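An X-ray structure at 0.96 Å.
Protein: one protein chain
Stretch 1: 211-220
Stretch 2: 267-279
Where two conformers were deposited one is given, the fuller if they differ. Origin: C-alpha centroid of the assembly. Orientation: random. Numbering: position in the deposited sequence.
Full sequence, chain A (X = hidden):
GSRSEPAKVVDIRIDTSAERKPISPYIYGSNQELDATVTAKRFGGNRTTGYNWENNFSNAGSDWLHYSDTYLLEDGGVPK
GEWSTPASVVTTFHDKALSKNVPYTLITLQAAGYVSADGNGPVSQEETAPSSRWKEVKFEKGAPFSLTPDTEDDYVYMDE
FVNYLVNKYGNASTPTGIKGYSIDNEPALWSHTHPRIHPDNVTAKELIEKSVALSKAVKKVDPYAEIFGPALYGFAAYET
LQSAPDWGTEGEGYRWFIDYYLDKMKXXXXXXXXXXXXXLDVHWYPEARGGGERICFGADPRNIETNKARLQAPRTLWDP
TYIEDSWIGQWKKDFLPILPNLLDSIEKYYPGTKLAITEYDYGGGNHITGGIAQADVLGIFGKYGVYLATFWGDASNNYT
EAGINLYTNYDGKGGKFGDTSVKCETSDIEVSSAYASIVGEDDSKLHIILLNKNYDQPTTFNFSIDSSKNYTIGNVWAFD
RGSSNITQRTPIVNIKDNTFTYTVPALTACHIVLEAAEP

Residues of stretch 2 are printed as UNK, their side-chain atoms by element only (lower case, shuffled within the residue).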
# COMPACT_ATOMS: atom_id res chain seq x y z
N SER A 211 16.92 -3.68 -11.07
CA SER A 211 15.54 -4.16 -11.07
C SER A 211 15.36 -5.33 -12.04
O SER A 211 14.71 -6.34 -11.74
CB SER A 211 14.60 -3.01 -11.46
OG SER A 211 14.68 -1.95 -10.51
N VAL A 212 15.92 -5.16 -13.26
CA VAL A 212 15.86 -6.18 -14.26
C VAL A 212 16.55 -7.45 -13.79
O VAL A 212 16.05 -8.57 -13.94
CB VAL A 212 16.43 -5.67 -15.60
CG1 VAL A 212 16.60 -6.75 -16.62
CG2 VAL A 212 15.54 -4.56 -16.16
N ALA A 213 17.79 -7.28 -13.28
CA ALA A 213 18.56 -8.44 -12.86
C ALA A 213 17.89 -9.18 -11.69
O ALA A 213 17.86 -10.44 -11.67
CB ALA A 213 19.98 -8.04 -12.52
N LEU A 214 17.39 -8.45 -10.70
CA LEU A 214 16.75 -9.11 -9.57
C LEU A 214 15.47 -9.81 -10.02
O LEU A 214 15.18 -10.95 -9.62
CB LEU A 214 16.53 -8.11 -8.44
CG LEU A 214 15.78 -8.66 -7.24
CD1 LEU A 214 16.46 -9.91 -6.66
CD2 LEU A 214 15.72 -7.59 -6.13
N SER A 215 14.66 -9.14 -10.84
CA SER A 215 13.43 -9.75 -11.31
C SER A 215 13.71 -11.07 -12.04
O SER A 215 13.07 -12.11 -11.81
CB SER A 215 12.68 -8.80 -12.22
OG SER A 215 11.50 -9.44 -12.65
N LYS A 216 14.70 -11.05 -12.97
CA LYS A 216 15.07 -12.29 -13.67
C LYS A 216 15.45 -13.38 -12.69
O LYS A 216 15.05 -14.55 -12.86
CB LYS A 216 16.22 -12.04 -14.64
CG LYS A 216 15.85 -11.27 -15.86
CD LYS A 216 17.09 -10.80 -16.64
CE LYS A 216 16.79 -10.08 -17.92
NZ LYS A 216 18.02 -9.54 -18.56
N ALA A 217 16.26 -13.04 -11.69
CA ALA A 217 16.73 -14.03 -10.76
C ALA A 217 15.57 -14.67 -9.98
O ALA A 217 15.54 -15.89 -9.75
CB ALA A 217 17.72 -13.36 -9.77
N VAL A 218 14.64 -13.82 -9.52
CA VAL A 218 13.48 -14.31 -8.76
C VAL A 218 12.61 -15.20 -9.64
O VAL A 218 12.18 -16.28 -9.21
CB VAL A 218 12.65 -13.11 -8.23
CG1 VAL A 218 11.32 -13.60 -7.63
CG2 VAL A 218 13.44 -12.33 -7.23
N LYS A 219 12.32 -14.74 -10.87
CA LYS A 219 11.37 -15.47 -11.73
C LYS A 219 11.93 -16.80 -12.22
O LYS A 219 11.13 -17.66 -12.60
CB LYS A 219 10.88 -14.57 -12.84
CG LYS A 219 9.96 -13.49 -12.21
CD LYS A 219 9.41 -12.54 -13.22
CE LYS A 219 8.40 -11.61 -12.64
NZ LYS A 219 7.02 -11.96 -12.68
N LYS A 220 13.26 -16.98 -12.23
CA LYS A 220 13.79 -18.31 -12.52
C LYS A 220 13.45 -19.31 -11.42
O LYS A 220 13.28 -20.52 -11.68
CB LYS A 220 15.29 -18.24 -12.73
CG LYS A 220 15.68 -17.73 -14.06
CD LYS A 220 17.03 -18.11 -14.49
CE LYS A 220 18.00 -17.04 -14.12
NZ LYS A 220 19.38 -17.46 -14.59
N UNK A 267 10.87 -2.59 -22.01
CA UNK A 267 11.89 -2.91 -23.00
C UNK A 267 12.65 -4.16 -22.55
O UNK A 267 12.93 -5.07 -23.35
c UNK A 267 14.07 -1.89 -24.04
c UNK A 267 12.83 -1.71 -23.18
n UNK A 267 17.15 -1.57 -24.63
c UNK A 267 14.94 -0.63 -24.16
c UNK A 267 16.01 -0.79 -25.21
N UNK A 268 13.07 -4.18 -21.27
CA UNK A 268 13.81 -5.32 -20.77
C UNK A 268 12.97 -6.57 -20.84
O UNK A 268 13.48 -7.68 -21.14
c UNK A 268 14.27 -5.08 -19.33
N UNK A 269 11.67 -6.49 -20.49
CA UNK A 269 10.78 -7.65 -20.56
C UNK A 269 10.63 -8.13 -22.02
O UNK A 269 10.61 -9.34 -22.25
c UNK A 269 9.41 -7.23 -20.01
o UNK A 269 9.54 -6.88 -18.61
N UNK A 270 10.49 -7.20 -22.96
CA UNK A 270 10.38 -7.55 -24.39
C UNK A 270 11.64 -8.23 -24.87
O UNK A 270 11.53 -9.15 -25.70
o UNK A 270 7.78 -6.57 -24.43
c UNK A 270 10.06 -6.30 -25.18
c UNK A 270 8.60 -5.83 -25.02
o UNK A 270 8.32 -4.73 -25.49
N UNK A 271 12.80 -7.82 -24.38
CA UNK A 271 14.05 -8.48 -24.76
C UNK A 271 14.17 -9.84 -24.14
O UNK A 271 14.68 -10.81 -24.77
o UNK A 271 16.94 -5.56 -23.67
c UNK A 271 15.29 -6.32 -25.18
c UNK A 271 15.23 -7.62 -24.37
o UNK A 271 16.39 -4.20 -25.30
c UNK A 271 16.27 -5.29 -24.68
N UNK A 272 13.71 -10.00 -22.89
CA UNK A 272 13.83 -11.24 -22.18
C UNK A 272 12.79 -12.28 -22.62
O UNK A 272 13.01 -13.50 -22.56
o UNK A 272 15.07 -14.14 -19.37
c UNK A 272 13.74 -12.22 -19.79
c UNK A 272 13.69 -11.02 -20.66
c UNK A 272 15.06 -12.97 -19.80
o UNK A 272 16.11 -12.44 -20.23
N UNK A 273 11.60 -11.81 -23.00
CA UNK A 273 10.48 -12.64 -23.39
C UNK A 273 9.50 -12.99 -22.29
O UNK A 273 8.70 -13.90 -22.46
N UNK A 274 9.53 -12.23 -21.18
CA UNK A 274 8.51 -12.40 -20.16
C UNK A 274 8.42 -11.12 -19.34
O UNK A 274 9.36 -10.34 -19.30
n UNK A 274 11.99 -16.10 -16.71
c UNK A 274 11.37 -14.73 -16.99
c UNK A 274 8.79 -13.55 -19.21
c UNK A 274 10.20 -14.80 -17.87
c UNK A 274 9.97 -13.39 -18.39
N UNK A 275 7.28 -10.94 -18.66
CA UNK A 275 7.07 -9.76 -17.87
C UNK A 275 8.01 -9.74 -16.67
O UNK A 275 8.03 -10.69 -15.86
c UNK A 275 5.61 -9.74 -17.40
c UNK A 275 5.32 -8.62 -16.40
c UNK A 275 2.85 -6.65 -17.41
c UNK A 275 3.78 -8.53 -16.11
n UNK A 275 3.44 -5.74 -16.60
n UNK A 275 2.05 -6.25 -18.41
n UNK A 275 3.04 -7.96 -17.23
N UNK A 276 8.74 -8.63 -16.50
CA UNK A 276 9.69 -8.52 -15.39
C UNK A 276 9.22 -7.52 -14.33
O UNK A 276 9.79 -7.48 -13.23
c UNK A 276 11.72 -9.14 -16.80
c UNK A 276 11.94 -10.48 -16.11
c UNK A 276 13.07 -8.61 -17.29
c UNK A 276 11.09 -8.10 -15.89
N UNK A 277 8.22 -6.68 -14.64
CA UNK A 277 7.62 -5.79 -13.64
C UNK A 277 6.13 -6.14 -13.62
O UNK A 277 5.46 -5.97 -14.64
c UNK A 277 7.11 -3.32 -13.08
c UNK A 277 7.79 -3.31 -11.70
c UNK A 277 7.02 -1.97 -13.69
c UNK A 277 7.76 -4.33 -14.03
N UNK A 278 5.65 -6.60 -12.46
CA UNK A 278 4.22 -6.90 -12.34
C UNK A 278 3.43 -5.73 -11.78
O UNK A 278 2.26 -5.53 -12.18
c UNK A 278 4.61 -9.34 -12.17
o UNK A 278 3.94 -9.89 -13.09
o UNK A 278 5.75 -9.72 -11.81
c UNK A 278 4.01 -8.14 -11.50
N UNK A 279 4.02 -4.99 -10.84
CA UNK A 279 3.30 -4.00 -10.08
C UNK A 279 4.17 -2.75 -9.90
O UNK A 279 5.26 -2.84 -9.34
c UNK A 279 2.87 -4.52 -8.70
c UNK A 279 1.91 -3.53 -8.06
c UNK A 279 2.24 -5.91 -8.78
O HOH W 1 16.24 -8.00 -20.41
O HOH W 2 14.07 -14.97 -15.44
O HOH W 3 17.14 -10.49 -21.48
O HOH W 4 6.73 -13.09 -15.57
O HOH W 5 10.06 -17.39 -15.21

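Position 267 carries four carbons in a row ending in nitrogen, out of reach of stretch 1: Lys267. Position 268 has one side-chain carbon, CB, 3.5 Å from Val212 CG2; a lone carbon makes it Ala268. At 269 one carbon bears one oxygen, and CA-to-CB points away from stretch 1: Ser269.

Position 270 shows two carbons, the second carrying two oxygens, a carboxylate out of reach of stretch 1: Asp270. Position 271 has three carbons, the last with two oxygens, which is Glu271; its OE2 lies 2.8 Å from Lys267 NZ, a salt bridge across one helical turn. Position 272 repeats that pattern, and one carboxylate oxygen comes 3.4 Å from Lys216 CE. It is Glu272, whose OE1 forms a long salt bridge of 3.9 Å with Lys216 NZ.

Position 273 has no side-chain atoms: Gly273. Its phi of 93° ends the helix, and a CB there would jam against the carbonyl O of Glu272. Position 274 again has four carbons in a row and a terminal nitrogen, the last carbon 4.2 Å from Lys219 CB: Lys274. At 275 three carbons lead to a nitrogen and then a carbon bearing two more, a guanidinium, hence Arg275. Its end leads away from stretch 1, and NH1 donates to the backbone O of position 277 at 2.8 Å.

Position 276 has four carbons forked at the second, and its two end carbons lie 4.0 Å from Val212 CG1 and 4.0 Å from Lys216 CG. The fork excludes isoleucine, which branches at CB, so this is Leu276; the end carbons are CD1 and CD2 respectively. Its N donates to Ser269 OG at 2.9 Å, tying the loop back to the helix. Position 277 has the same forked four carbons, but its CA-to-CB bond points away from stretch 1: Leu277. Position 278 has two carbons, the second carrying two oxygens, one of them 2.7 Å from Lys219 NZ: Asp278. Its CA-to-CB bond runs sideways but its end comes nearer (chi1 -64°), and that oxygen is OD2. Position 279, one carbon carrying two others, is Val279, with no contact.

The contact buries 457 Å², both sides summed, and combines apolar packing with polar anchors. Val212 meets Ala268 and Leu276. Ser215 CA lies 5.7 Å from Leu276 CA, and Ser215 OG donates to Leu276 O at 2.7 Å. The largely extended Lys219 runs past Leu276 to its salt bridge with Asp278. Waters extend the polar margin: one accepts from Lys216 NZ (3.0 Å) and donates to Ala268 O (2.9 Å), and another joins Lys219 NZ (3.1 Å) to Arg275 O (2.7 Å).

Stretch 2 267-279: KASDEEGKRLLDV
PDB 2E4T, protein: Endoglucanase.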